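Local coordinates for SWD1-like protein (Myceliophthora thermophila, PDB 6E29) that probably serves, through its WD-repeat beta-propeller domain, as a protein-binding scaffold subunit of the COMPASS histone H3 methyltransferase complex, at residues T22-C30 against S42-W52; T29-L40 against N69-R77. All coordinates share one frame; numbering follows the deposited sequence.

Interaction 1: residues T22-C30 against S42-W52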
ATOM      1  N   THR B  22      18.975   9.583 -10.686  1.00 33.01           N
ATOM      2  CA  THR B  22      18.508   8.363 -11.336  1.00 27.49           C
ATOM      3  C   THR B  22      19.398   7.277 -10.767  1.00 42.30           C
ATOM      4  O   THR B  22      20.624   7.389 -10.829  1.00 36.85           O
ATOM      5  CB  THR B  22      18.620   8.389 -12.875  1.00 39.39           C
ATOM      6  OG1 THR B  22      17.880   9.487 -13.458  1.00 31.73           O
ATOM      7  CG2 THR B  22      18.101   7.086 -13.438  1.00 40.13           C
ATOM      8  N   ILE B  23      18.811   6.251 -10.180  1.00 36.22           N
ATOM      9  CA  ILE B  23      19.632   5.166  -9.654  1.00 35.71           C
ATOM     10  C   ILE B  23      19.079   3.847 -10.160  1.00 48.27           C
ATOM     11  O   ILE B  23      17.910   3.728 -10.533  1.00 41.18           O
ATOM     12  CB  ILE B  23      19.686   5.192  -8.114  1.00 38.46           C
ATOM     13  CG1 ILE B  23      18.261   5.037  -7.532  1.00 35.14           C
ATOM     14  CG2 ILE B  23      20.396   6.495  -7.654  1.00 43.62           C
ATOM     15  CD1 ILE B  23      18.159   5.096  -6.025  1.00 41.98           C
ATOM     16  N   ARG B  24      19.934   2.840 -10.170  1.00 33.70           N
ATOM     17  CA  ARG B  24      19.462   1.539 -10.619  1.00 38.61           C
ATOM     18  C   ARG B  24      20.272   0.461  -9.947  1.00 46.13           C
ATOM     19  O   ARG B  24      21.508   0.492  -9.982  1.00 42.53           O
ATOM     20  CB  ARG B  24      19.528   1.378 -12.147  1.00 45.85           C
ATOM     21  CG  ARG B  24      18.717   0.161 -12.650  1.00 35.48           C
ATOM     22  CD  ARG B  24      18.958  -0.161 -14.134  1.00 42.26           C
ATOM     23  NE  ARG B  24      18.066  -1.231 -14.592  1.00 45.30           N
ATOM     24  CZ  ARG B  24      18.308  -2.532 -14.462  1.00 45.19           C
ATOM     25  NH1 ARG B  24      19.430  -2.951 -13.893  1.00 58.57           N
ATOM     26  NH2 ARG B  24      17.435  -3.423 -14.906  1.00 48.81           N
ATOM     27  N   SER B  25      19.562  -0.483  -9.328  1.00 34.97           N
ATOM     28  CA  SER B  25      20.177  -1.739  -8.918  1.00 43.87           C
ATOM     29  C   SER B  25      19.180  -2.842  -9.269  1.00 57.63           C
ATOM     30  O   SER B  25      18.172  -3.004  -8.588  1.00 43.91           O
ATOM     31  CB  SER B  25      20.524  -1.729  -7.430  1.00 40.08           C
ATOM     32  OG  SER B  25      21.002  -3.008  -7.040  1.00 43.19           O
ATOM     33  N   GLY B  26      19.436  -3.570 -10.347  1.00 39.46           N
ATOM     34  CA  GLY B  26      18.387  -4.508 -10.800  1.00 43.51           C
ATOM     35  C   GLY B  26      17.145  -3.751 -11.257  1.00 48.12           C
ATOM     36  O   GLY B  26      17.121  -2.522 -11.321  1.00 46.35           O
ATOM     37  N   HIS B  27      16.094  -4.524 -11.583  1.00 35.57           N
ATOM     38  CA  HIS B  27      14.816  -3.958 -12.031  1.00 37.62           C
ATOM     39  C   HIS B  27      13.950  -3.687 -10.797  1.00 39.11           C
ATOM     40  O   HIS B  27      13.400  -4.616 -10.204  1.00 36.83           O
ATOM     41  CB  HIS B  27      14.132  -4.924 -12.992  1.00 36.59           C
ATOM     42  CG  HIS B  27      12.986  -4.333 -13.747  1.00 36.19           C
ATOM     43  ND1 HIS B  27      11.757  -4.069 -13.174  1.00 51.16           N
ATOM     44  CD2 HIS B  27      12.881  -3.966 -15.048  1.00 44.73           C
ATOM     45  CE1 HIS B  27      10.944  -3.571 -14.091  1.00 35.68           C
ATOM     46  NE2 HIS B  27      11.604  -3.494 -15.235  1.00 52.71           N
ATOM     47  N   SER B  28      13.801  -2.416 -10.423  1.00 31.47           N
ATOM     48  CA  SER B  28      13.037  -2.077  -9.231  0.51 29.29           C
ATOM     49  C   SER B  28      11.544  -2.245  -9.495  1.00 39.01           C
ATOM     50  O   SER B  28      11.027  -1.762 -10.505  1.00 33.83           O
ATOM     51  CB  SER B  28      13.342  -0.646  -8.801  0.51 27.73           C
ATOM     52  OG  SER B  28      14.693  -0.542  -8.376  0.51 31.27           O
ATOM     53  N   THR B  29      10.848  -2.911  -8.574  1.00 33.99           N
ATOM     54  CA  THR B  29       9.404  -3.055  -8.677  1.00 35.46           C
ATOM     55  C   THR B  29       8.671  -2.223  -7.646  1.00 38.02           C
ATOM     56  O   THR B  29       7.471  -2.010  -7.797  1.00 34.61           O
ATOM     57  CB  THR B  29       8.953  -4.514  -8.495  1.00 35.14           C
ATOM     58  OG1 THR B  29       9.391  -5.005  -7.219  1.00 37.35           O
ATOM     59  CG2 THR B  29       9.499  -5.382  -9.567  1.00 41.33           C
ATOM     60  N   CYS B  30       9.368  -1.737  -6.629  1.00 26.83           N
ATOM     61  CA  CYS B  30       8.735  -1.026  -5.522  0.51 33.36           C
ATOM     62  C   CYS B  30       9.811  -0.196  -4.826  1.00 25.93           C
ATOM     63  O   CYS B  30      10.966  -0.622  -4.787  1.00 31.67           O
ATOM     64  CB  CYS B  30       8.078  -2.056  -4.590  0.51 45.49           C
ATOM     65  SG  CYS B  30       7.523  -1.578  -2.935  0.51 32.92           S
ATOM     66  N   SER B  42      14.428  -0.466  -1.926  1.00 28.89           N
ATOM     67  CA  SER B  42      14.011  -0.847  -3.266  1.00 34.75           C
ATOM     68  C   SER B  42      13.838  -2.363  -3.311  1.00 35.27           C
ATOM     69  O   SER B  42      14.644  -3.104  -2.749  1.00 35.51           O
ATOM     70  CB  SER B  42      15.060  -0.363  -4.302  1.00 35.45           C
ATOM     71  OG  SER B  42      14.701  -0.743  -5.601  1.00 57.70           O
ATOM     72  N   GLY B  43      12.782  -2.845  -3.961  1.00 30.85           N
ATOM     73  CA  GLY B  43      12.603  -4.277  -4.169  1.00 27.78           C
ATOM     74  C   GLY B  43      12.699  -4.504  -5.663  1.00 38.00           C
ATOM     75  O   GLY B  43      12.382  -3.598  -6.452  1.00 33.78           O
ATOM     76  N   ARG B  44      13.175  -5.690  -6.052  1.00 40.63           N
ATOM     77  CA  ARG B  44      13.513  -5.982  -7.442  1.00 36.38           C
ATOM     78  C   ARG B  44      12.740  -7.186  -7.943  1.00 34.28           C
ATOM     79  O   ARG B  44      12.194  -7.984  -7.168  1.00 39.60           O
ATOM     80  CB  ARG B  44      15.030  -6.223  -7.620  1.00 38.10           C
ATOM     81  CG  ARG B  44      15.844  -5.409  -6.616  1.00 38.23           C
ATOM     82  CD  ARG B  44      17.307  -5.300  -6.887  1.00 35.51           C
ATOM     83  NE  ARG B  44      17.898  -6.466  -7.488  1.00 42.96           N
ATOM     84  CZ  ARG B  44      19.217  -6.625  -7.646  1.00 50.62           C
ATOM     85  NH1 ARG B  44      20.059  -5.690  -7.210  1.00 37.90           N
ATOM     86  NH2 ARG B  44      19.688  -7.723  -8.224  1.00 44.74           N
ATOM     87  N   VAL B  45      12.725  -7.306  -9.274  1.00 50.54           N
ATOM     88  CA  VAL B  45      12.065  -8.430  -9.931  1.00 38.31           C
ATOM     89  C   VAL B  45      12.586  -9.748  -9.380  1.00 44.58           C
ATOM     90  O   VAL B  45      11.822 -10.707  -9.211  1.00 44.29           O
ATOM     91  CB  VAL B  45      12.273  -8.354 -11.453  1.00 54.77           C
ATOM     92  CG1 VAL B  45      11.911  -9.698 -12.120  1.00 51.78           C
ATOM     93  CG2 VAL B  45      11.499  -7.211 -12.044  1.00 42.53           C
ATOM     94  N   ASP B  46      13.901  -9.822  -9.098  1.00 39.44           N
ATOM     95  CA  ASP B  46      14.498 -11.089  -8.671  1.00 41.44           C
ATOM     96  C   ASP B  46      14.372 -11.355  -7.164  1.00 43.29           C
ATOM     97  O   ASP B  46      15.012 -12.283  -6.661  1.00 48.96           O
ATOM     98  CB  ASP B  46      15.974 -11.163  -9.077  1.00 47.34           C
ATOM     99  CG  ASP B  46      16.828 -10.095  -8.410  1.00 46.49           C
ATOM    100  OD1 ASP B  46      16.290  -9.215  -7.711  1.00 56.42           O
ATOM    101  OD2 ASP B  46      18.066 -10.149  -8.568  1.00 52.97           O
ATOM    102  N   GLY B  47      13.590 -10.573  -6.434  1.00 44.36           N
ATOM    103  CA  GLY B  47      13.396 -10.806  -5.022  1.00 44.29           C
ATOM    104  C   GLY B  47      14.410 -10.135  -4.123  1.00 39.67           C
ATOM    105  O   GLY B  47      14.224 -10.133  -2.899  1.00 46.84           O
ATOM    106  N   THR B  48      15.456  -9.532  -4.679  1.00 39.23           N
ATOM    107  CA  THR B  48      16.408  -8.826  -3.834  1.00 39.42           C
ATOM    108  C   THR B  48      15.826  -7.496  -3.346  1.00 39.57           C
ATOM    109  O   THR B  48      15.067  -6.829  -4.052  1.00 40.46           O
ATOM    110  CB  THR B  48      17.716  -8.577  -4.585  1.00 41.68           C
ATOM    111  OG1 THR B  48      18.191  -9.806  -5.137  1.00 46.88           O
ATOM    112  CG2 THR B  48      18.773  -8.004  -3.645  1.00 41.50           C
ATOM    113  N   VAL B  49      16.203  -7.107  -2.126  1.00 38.75           N
ATOM    114  CA  VAL B  49      15.844  -5.818  -1.560  1.00 35.29           C
ATOM    115  C   VAL B  49      17.106  -5.001  -1.343  1.00 36.08           C
ATOM    116  O   VAL B  49      18.104  -5.527  -0.847  1.00 41.72           O
ATOM    117  CB  VAL B  49      15.072  -5.972  -0.241  1.00 34.82           C
ATOM    118  CG1 VAL B  49      14.811  -4.570   0.371  1.00 38.67           C
ATOM    119  CG2 VAL B  49      13.744  -6.688  -0.527  1.00 36.84           C
ATOM    120  N   VAL B  50      17.074  -3.730  -1.764  1.00 37.55           N
ATOM    121  CA  VAL B  50      18.234  -2.854  -1.715  1.00 35.41           C
ATOM    122  C   VAL B  50      17.934  -1.680  -0.789  1.00 34.25           C
ATOM    123  O   VAL B  50      16.857  -1.079  -0.848  1.00 36.26           O
ATOM    124  CB  VAL B  50      18.647  -2.375  -3.124  1.00 50.23           C
ATOM    125  CG1 VAL B  50      19.888  -1.473  -3.047  1.00 41.92           C
ATOM    126  CG2 VAL B  50      18.950  -3.580  -3.999  1.00 46.44           C
ATOM    127  N   ILE B  51      18.868  -1.391   0.097  1.00 37.44           N
ATOM    128  CA  ILE B  51      18.783  -0.259   1.008  1.00 35.15           C
ATOM    129  C   ILE B  51      19.758   0.780   0.468  1.00 36.43           C
ATOM    130  O   ILE B  51      20.964   0.532   0.452  1.00 40.19           O
ATOM    131  CB  ILE B  51      19.164  -0.661   2.438  1.00 36.62           C
ATOM    132  CG1 ILE B  51      18.278  -1.837   2.925  1.00 36.56           C
ATOM    133  CG2 ILE B  51      19.177   0.568   3.337  1.00 36.39           C
ATOM    134  CD1 ILE B  51      16.750  -1.575   2.659  1.00 34.16           C
ATOM    135  N   TRP B  52      19.238   1.927   0.010  1.00 33.83           N
ATOM    136  CA  TRP B  52      20.070   3.025  -0.497  1.00 34.21           C
ATOM    137  C   TRP B  52      20.277   4.061   0.594  1.00 34.51           C
ATOM    138  O   TRP B  52      19.313   4.533   1.194  1.00 33.27           O
ATOM    139  CB  TRP B  52      19.407   3.711  -1.688  1.00 37.90           C
ATOM    140  CG  TRP B  52      19.145   2.840  -2.841  1.00 41.12           C
ATOM    141  CD1 TRP B  52      18.065   2.009  -3.038  1.00 45.54           C
ATOM    142  CD2 TRP B  52      19.959   2.724  -4.006  1.00 34.74           C
ATOM    143  NE1 TRP B  52      18.186   1.365  -4.253  1.00 36.35           N
ATOM    144  CE2 TRP B  52      19.319   1.814  -4.875  1.00 36.83           C
ATOM    145  CE3 TRP B  52      21.157   3.324  -4.411  1.00 41.84           C
ATOM    146  CZ2 TRP B  52      19.860   1.467  -6.101  1.00 37.69           C
ATOM    147  CZ3 TRP B  52      21.662   2.999  -5.622  1.00 42.41           C
ATOM    148  CH2 TRP B  52      21.022   2.070  -6.453  1.00 42.04           C
TER
HETATM  149  O   HOH W   1      16.629  -1.435  -6.868  1.00 49.45           O
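Ser28 and Arg44 form a non-hydrogen-bonded antiparallel pair, Cys30 and Gly43 a hydrogen-bonded one, and the one-residue slip between them is a classic beta bulge in which Thr29 and Cys30 both face Gly43. This joins the first two strands of a four-stranded WD40 propeller blade, while residues 24-27 lead in from strand 19-23, the outer strand of the blade closed by the C-terminal strands. Thr29 N donates to Gly43 O (2.7 Å), Gly43 N to Cys30 O (3.0 Å) and, past the strand end, Val45 N to His27 O (2.9 Å). Ile23 lays CD1 over the six-membered ring of Trp52, 3.6 Å from its centroid, a CH-pi contact suited to a broad aromatic face; Val50 CG1 lies against the opposite face, toward its rim, and Ser25 CB comes against CZ2. His27 and Val45 pack through Val45 CG2, while His27 NE2 is hydrogen-bonded to Leu334 O. One water donates to Ser25 O and is hydrogen-bonded to Ser28 OG. Arg44 bends at chi3 (-34°), and Gly26, with positive phi and no side chain, leaves room for the guanidinium over its CA; Ser25 OG lies 2.8 Å from Arg44 NH1. In the type I turn 44-47, Arg44 grips Asp46 side-on, NE to OD1 and NH2 to OD2 (2.9 Å); Thr48 N reaches OD1 from the opposite face of the carboxylate, closing an Asx turn.

Interaction 2: residues T29-L40 against N69-R77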
ATOM      1  N   THR B  29      10.848  -2.911  -8.574  1.00 33.99           N
ATOM      2  CA  THR B  29       9.404  -3.055  -8.677  1.00 35.46           C
ATOM      3  C   THR B  29       8.671  -2.223  -7.646  1.00 38.02           C
ATOM      4  O   THR B  29       7.471  -2.010  -7.797  1.00 34.61           O
ATOM      5  CB  THR B  29       8.953  -4.514  -8.495  1.00 35.14           C
ATOM      6  OG1 THR B  29       9.391  -5.005  -7.219  1.00 37.35           O
ATOM      7  CG2 THR B  29       9.499  -5.382  -9.567  1.00 41.33           C
ATOM      8  N   CYS B  30       9.368  -1.737  -6.629  1.00 26.83           N
ATOM      9  CA  CYS B  30       8.735  -1.026  -5.522  0.51 33.36           C
ATOM     10  C   CYS B  30       9.811  -0.196  -4.826  1.00 25.93           C
ATOM     11  O   CYS B  30      10.966  -0.622  -4.787  1.00 31.67           O
ATOM     12  CB  CYS B  30       8.078  -2.056  -4.590  0.51 45.49           C
ATOM     13  SG  CYS B  30       7.523  -1.578  -2.935  0.51 32.92           S
ATOM     14  N   VAL B  31       9.418   0.925  -4.211  1.00 26.17           N
ATOM     15  CA  VAL B  31      10.321   1.741  -3.386  1.00 25.82           C
ATOM     16  C   VAL B  31       9.546   2.250  -2.183  1.00 35.99           C
ATOM     17  O   VAL B  31       8.333   2.385  -2.242  1.00 26.46           O
ATOM     18  CB  VAL B  31      10.878   2.951  -4.134  1.00 37.70           C
ATOM     19  CG1 VAL B  31      12.034   2.517  -5.001  1.00 31.98           C
ATOM     20  CG2 VAL B  31       9.748   3.604  -4.906  1.00 30.35           C
ATOM     21  N   ARG B  32      10.260   2.569  -1.101  1.00 22.98           N
ATOM     22  CA  ARG B  32       9.654   3.105   0.120  1.00 22.60           C
ATOM     23  C   ARG B  32      10.751   3.791   0.926  1.00 21.00           C
ATOM     24  O   ARG B  32      11.771   3.163   1.218  1.00 25.47           O
ATOM     25  CB  ARG B  32       9.014   2.013   1.029  1.00 26.58           C
ATOM     26  CG  ARG B  32       8.119   2.585   2.096  1.00 26.69           C
ATOM     27  CD  ARG B  32       6.675   2.698   1.502  1.00 41.41           C
ATOM     28  NE  ARG B  32       5.721   3.413   2.343  1.00 40.43           N
ATOM     29  CZ  ARG B  32       4.782   2.832   3.090  1.00 55.34           C
ATOM     30  NH1 ARG B  32       4.680   1.494   3.132  1.00 34.77           N
ATOM     31  NH2 ARG B  32       3.936   3.606   3.790  1.00 34.52           N
ATOM     32  N   PHE B  33      10.543   5.065   1.266  1.00 27.03           N
ATOM     33  CA  PHE B  33      11.475   5.780   2.157  1.00 21.90           C
ATOM     34  C   PHE B  33      11.230   5.366   3.606  1.00 28.26           C
ATOM     35  O   PHE B  33      10.098   5.056   3.972  1.00 26.14           O
ATOM     36  CB  PHE B  33      11.254   7.288   2.041  1.00 28.06           C
ATOM     37  CG  PHE B  33      11.695   7.874   0.732  1.00 27.08           C
ATOM     38  CD1 PHE B  33      13.034   8.208   0.565  1.00 24.01           C
ATOM     39  CD2 PHE B  33      10.793   8.153  -0.307  1.00 23.71           C
ATOM     40  CE1 PHE B  33      13.530   8.784  -0.661  1.00 35.29           C
ATOM     41  CE2 PHE B  33      11.289   8.754  -1.528  1.00 23.34           C
ATOM     42  CZ  PHE B  33      12.674   9.060  -1.678  1.00 21.71           C
ATOM     43  N   ASN B  34      12.285   5.381   4.446  1.00 33.14           N
ATOM     44  CA  ASN B  34      12.045   5.200   5.886  1.00 21.96           C
ATOM     45  C   ASN B  34      11.501   6.522   6.441  1.00 35.65           C
ATOM     46  O   ASN B  34      11.315   7.499   5.710  1.00 28.33           O
ATOM     47  CB  ASN B  34      13.308   4.677   6.602  1.00 24.77           C
ATOM     48  CG  ASN B  34      14.432   5.728   6.701  1.00 32.81           C
ATOM     49  OD1 ASN B  34      14.383   6.767   6.057  1.00 28.65           O
ATOM     50  ND2 ASN B  34      15.465   5.434   7.517  1.00 35.27           N
ATOM     51  N   ARG B  35      11.172   6.561   7.730  1.00 29.26           N
ATOM     52  CA  ARG B  35      10.439   7.734   8.217  1.00 26.24           C
ATOM     53  C   ARG B  35      11.329   8.947   8.391  1.00 36.46           C
ATOM     54  O   ARG B  35      10.874  10.089   8.195  1.00 30.65           O
ATOM     55  CB  ARG B  35       9.745   7.397   9.542  1.00 44.46           C
ATOM     56  CG  ARG B  35       8.956   6.117   9.436  1.00 46.13           C
ATOM     57  CD  ARG B  35       7.849   5.938  10.474  1.00 63.76           C
ATOM     58  NE  ARG B  35       6.709   5.283   9.833  1.00 62.99           N
ATOM     59  CZ  ARG B  35       6.704   4.024   9.394  1.00 69.41           C
ATOM     60  NH1 ARG B  35       7.779   3.246   9.532  1.00 70.26           N
ATOM     61  NH2 ARG B  35       5.619   3.542   8.794  1.00 64.58           N
ATOM     62  N   LYS B  36      12.591   8.737   8.753  1.00 30.49           N
ATOM     63  CA  LYS B  36      13.493   9.880   8.833  1.00 34.44           C
ATOM     64  C   LYS B  36      13.857  10.402   7.459  1.00 28.31           C
ATOM     65  O   LYS B  36      14.231  11.563   7.336  1.00 33.59           O
ATOM     66  CB  LYS B  36      14.780   9.529   9.600  1.00 32.57           C
ATOM     67  CG  LYS B  36      14.639   9.664  11.133  1.00 57.57           C
ATOM     68  CD  LYS B  36      15.831   9.069  11.910  1.00 54.10           C
ATOM     69  CE  LYS B  36      16.787  10.158  12.367  1.00 56.54           C
ATOM     70  NZ  LYS B  36      17.410  10.743  11.131  1.00 49.71           N
ATOM     71  N   GLY B  37      13.712   9.583   6.422  1.00 34.78           N
ATOM     72  CA  GLY B  37      13.997  10.010   5.083  1.00 28.25           C
ATOM     73  C   GLY B  37      15.467   9.976   4.730  1.00 37.57           C
ATOM     74  O   GLY B  37      15.858  10.612   3.759  1.00 29.37           O
ATOM     75  N   ASP B  38      16.314   9.284   5.513  1.00 30.36           N
ATOM     76  CA  ASP B  38      17.729   9.180   5.130  1.00 35.29           C
ATOM     77  C   ASP B  38      18.042   7.901   4.368  1.00 38.07           C
ATOM     78  O   ASP B  38      19.191   7.705   3.922  1.00 29.89           O
ATOM     79  CB  ASP B  38      18.631   9.309   6.370  1.00 30.31           C
ATOM     80  CG  ASP B  38      18.187   8.455   7.536  1.00 48.80           C
ATOM     81  OD1 ASP B  38      17.134   7.765   7.458  1.00 39.15           O
ATOM     82  OD2 ASP B  38      18.902   8.507   8.570  1.00 38.77           O
ATOM     83  N   PHE B  39      17.062   7.018   4.211  1.00 26.26           N
ATOM     84  CA  PHE B  39      17.257   5.749   3.526  1.00 25.55           C
ATOM     85  C   PHE B  39      16.044   5.424   2.656  1.00 32.76           C
ATOM     86  O   PHE B  39      14.901   5.780   2.968  1.00 28.35           O
ATOM     87  CB  PHE B  39      17.489   4.568   4.520  1.00 29.56           C
ATOM     88  CG  PHE B  39      18.790   4.596   5.207  1.00 30.69           C
ATOM     89  CD1 PHE B  39      19.910   4.091   4.585  1.00 33.15           C
ATOM     90  CD2 PHE B  39      18.916   5.140   6.484  1.00 39.36           C
ATOM     91  CE1 PHE B  39      21.149   4.113   5.240  1.00 46.02           C
ATOM     92  CE2 PHE B  39      20.176   5.177   7.133  1.00 38.22           C
ATOM     93  CZ  PHE B  39      21.259   4.667   6.506  1.00 36.70           C
ATOM     94  N   LEU B  40      16.310   4.713   1.563  1.00 26.73           N
ATOM     95  CA  LEU B  40      15.270   4.294   0.632  1.00 27.78           C
ATOM     96  C   LEU B  40      15.432   2.812   0.393  1.00 31.17           C
ATOM     97  O   LEU B  40      16.549   2.330   0.170  1.00 34.94           O
ATOM     98  CB  LEU B  40      15.360   5.051  -0.688  1.00 30.72           C
ATOM     99  CG  LEU B  40      14.424   4.531  -1.777  1.00 34.18           C
ATOM    100  CD1 LEU B  40      12.992   5.013  -1.506  1.00 27.69           C
ATOM    101  CD2 LEU B  40      14.939   5.006  -3.129  1.00 36.64           C
ATOM    102  N   ASN B  69       9.207 -11.355  -7.593  1.00 37.27           N
ATOM    103  CA  ASN B  69       9.026  -9.909  -7.548  1.00 33.63           C
ATOM    104  C   ASN B  69       8.619  -9.438  -6.164  1.00 36.38           C
ATOM    105  O   ASN B  69       7.634  -9.916  -5.592  1.00 40.17           O
ATOM    106  CB  ASN B  69       7.952  -9.445  -8.540  1.00 36.57           C
ATOM    107  CG  ASN B  69       8.232  -9.884  -9.961  1.00 47.12           C
ATOM    108  OD1 ASN B  69       8.804 -10.943 -10.196  1.00 47.17           O
ATOM    109  ND2 ASN B  69       7.806  -9.077 -10.919  1.00 47.02           N
ATOM    110  N   ILE B  70       9.360  -8.469  -5.638  1.00 40.19           N
ATOM    111  CA  ILE B  70       8.911  -7.804  -4.432  1.00 35.16           C
ATOM    112  C   ILE B  70       7.641  -7.019  -4.747  1.00 35.84           C
ATOM    113  O   ILE B  70       7.549  -6.313  -5.763  1.00 34.02           O
ATOM    114  CB  ILE B  70      10.001  -6.884  -3.866  1.00 29.88           C
ATOM    115  CG1 ILE B  70      11.292  -7.696  -3.655  1.00 32.11           C
ATOM    116  CG2 ILE B  70       9.481  -6.204  -2.595  1.00 30.38           C
ATOM    117  CD1 ILE B  70      11.086  -8.804  -2.580  1.00 42.04           C
ATOM    118  N   THR B  71       6.650  -7.142  -3.871  1.00 30.39           N
ATOM    119  CA  THR B  71       5.387  -6.442  -4.014  1.00 27.56           C
ATOM    120  C   THR B  71       5.139  -5.356  -2.979  1.00 32.13           C
ATOM    121  O   THR B  71       4.325  -4.470  -3.247  1.00 28.98           O
ATOM    122  CB  THR B  71       4.220  -7.434  -3.936  1.00 35.25           C
ATOM    123  OG1 THR B  71       4.392  -8.226  -2.757  1.00 33.04           O
ATOM    124  CG2 THR B  71       4.221  -8.379  -5.176  1.00 29.87           C
ATOM    125  N   SER B  72       5.802  -5.381  -1.816  1.00 25.84           N
ATOM    126  CA  SER B  72       5.631  -4.288  -0.864  1.00 23.67           C
ATOM    127  C   SER B  72       6.784  -4.228   0.115  1.00 24.75           C
ATOM    128  O   SER B  72       7.543  -5.195   0.295  1.00 28.38           O
ATOM    129  CB  SER B  72       4.307  -4.375  -0.079  1.00 30.26           C
ATOM    130  OG  SER B  72       4.351  -5.415   0.896  1.00 31.36           O
ATOM    131  N   LEU B  73       6.935  -3.031   0.678  1.00 26.50           N
ATOM    132  CA  LEU B  73       7.960  -2.715   1.664  1.00 24.99           C
ATOM    133  C   LEU B  73       7.344  -1.818   2.705  1.00 29.91           C
ATOM    134  O   LEU B  73       6.664  -0.859   2.354  1.00 34.64           O
ATOM    135  CB  LEU B  73       9.143  -1.937   1.045  1.00 25.18           C
ATOM    136  CG  LEU B  73       9.857  -2.635  -0.082  1.00 26.01           C
ATOM    137  CD1 LEU B  73      10.607  -1.570  -0.949  1.00 33.28           C
ATOM    138  CD2 LEU B  73      10.860  -3.682   0.492  1.00 29.32           C
ATOM    139  N   SER B  74       7.641  -2.097   3.971  1.00 28.15           N
ATOM    140  CA  SER B  74       7.051  -1.391   5.093  1.00 25.22           C
ATOM    141  C   SER B  74       8.091  -1.271   6.189  1.00 30.83           C
ATOM    142  O   SER B  74       8.624  -2.288   6.646  1.00 30.61           O
ATOM    143  CB  SER B  74       5.821  -2.179   5.595  1.00 32.91           C
ATOM    144  OG  SER B  74       5.290  -1.642   6.784  1.00 30.99           O
ATOM    145  N   TRP B  75       8.355  -0.047   6.619  1.00 29.96           N
ATOM    146  CA  TRP B  75       9.409   0.223   7.583  1.00 37.37           C
ATOM    147  C   TRP B  75       8.831   0.324   8.981  1.00 33.41           C
ATOM    148  O   TRP B  75       7.714   0.796   9.159  1.00 38.58           O
ATOM    149  CB  TRP B  75      10.109   1.538   7.291  1.00 29.82           C
ATOM    150  CG  TRP B  75      11.000   1.610   6.080  1.00 28.75           C
ATOM    151  CD1 TRP B  75      10.611   1.845   4.755  1.00 29.15           C
ATOM    152  CD2 TRP B  75      12.433   1.553   6.074  1.00 31.29           C
ATOM    153  NE1 TRP B  75      11.734   1.920   3.955  1.00 26.89           N
ATOM    154  CE2 TRP B  75      12.859   1.741   4.735  1.00 28.77           C
ATOM    155  CE3 TRP B  75      13.402   1.328   7.068  1.00 38.15           C
ATOM    156  CZ2 TRP B  75      14.212   1.718   4.366  1.00 35.66           C
ATOM    157  CZ3 TRP B  75      14.759   1.330   6.699  1.00 39.48           C
ATOM    158  CH2 TRP B  75      15.148   1.511   5.362  1.00 32.06           C
ATOM    159  N   SER B  76       9.630  -0.063   9.969  1.00 32.17           N
ATOM    160  CA  SER B  76       9.228   0.099  11.360  1.00 35.72           C
ATOM    161  C   SER B  76       9.328   1.574  11.743  1.00 46.40           C
ATOM    162  O   SER B  76      10.015   2.356  11.084  1.00 41.84           O
ATOM    163  CB  SER B  76      10.109  -0.742  12.296  1.00 38.73           C
ATOM    164  OG  SER B  76      11.450  -0.247  12.329  1.00 42.83           O
ATOM    165  N   ARG B  77       8.661   1.945  12.846  1.00 39.79           N
ATOM    166  CA  ARG B  77       8.661   3.348  13.273  1.00 47.12           C
ATOM    167  C   ARG B  77      10.082   3.856  13.474  1.00 52.86           C
ATOM    168  O   ARG B  77      10.397   5.014  13.168  1.00 53.17           O
ATOM    169  CB  ARG B  77       7.847   3.498  14.563  1.00 57.28           C
ATOM    170  CG  ARG B  77       7.668   4.953  15.092  1.00 65.88           C
ATOM    171  CD  ARG B  77       7.622   6.003  13.959  1.00 71.35           C
ATOM    172  NE  ARG B  77       6.864   7.229  14.250  1.00 71.76           N
ATOM    173  CZ  ARG B  77       7.259   8.448  13.874  1.00 76.02           C
ATOM    174  NH1 ARG B  77       8.403   8.599  13.215  1.00 81.37           N
ATOM    175  NH2 ARG B  77       6.521   9.522  14.157  1.00 66.52           N
TER
HETATM  176  O   HOH W   2      11.610   4.195   9.362  1.00 36.25           O
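Asn34, just past the end of strand 28-33, lays CB over the six-membered ring of Trp75, 3.3 Å from its centroid, a CH-pi contact where the inner strands of adjacent propeller blades are joined. The indole's NE1 donates to Arg32 O (3.0 Å), approaching from above the carbonyl plane, so one large side chain supplies both a flat packing surface and a polar link. Arg32 returns a bond: bent at chi2 (89°), its chain brings NH1 to Leu73 O, which lies in the guanidinium plane. Farther along these nearly parallel strands (10°), Cys30 SG packs on Leu73 CD1, and Thr29 OG1 donates to Ile70 O (2.7 Å). At the other end Arg35 NH1 makes a weak bond to Ser76 O, and a water bridges Arg35 N and Ser76 O. In the second shell, Asn34 OD1 accepts from Phe39 N and ND2 donates to Asp38 OD1 (2.9 Å), which helps hold the turn, and with it CB, over the indole. Leu82 and Ala41 also touch Trp75. With no backbone-to-backbone hydrogen bond between the two segments, the blades are joined by side chains, apolar atoms filling the interface and side-chain donors satisfying main-chain carbonyls of the facing strand.

In the fold
Interaction 1 pairs two strands within one blade and ties that blade to the edge strand of the closing blade; interaction 2 joins it to the next. Both use strands 28-33 and 39-44 and share Thr29 and Cys30. Interaction 2 lies nearer the middle of the chain (about 11 Å between centres, against 17 Å) and has the larger share of buried residues. Main-chain hydrogen bonds set the register of 27-30 with 43-45, whereas 29-40 with 69-77 relies on side-chain donors to carbonyls. Trp52 takes an isoleucine methyl from the closing blade; Trp75 takes the CB of a turn asparagine and also gives an N-H bond. The two meet directly: Trp52 N lies 2.7 Å from Leu40 O, a probable hydrogen bond.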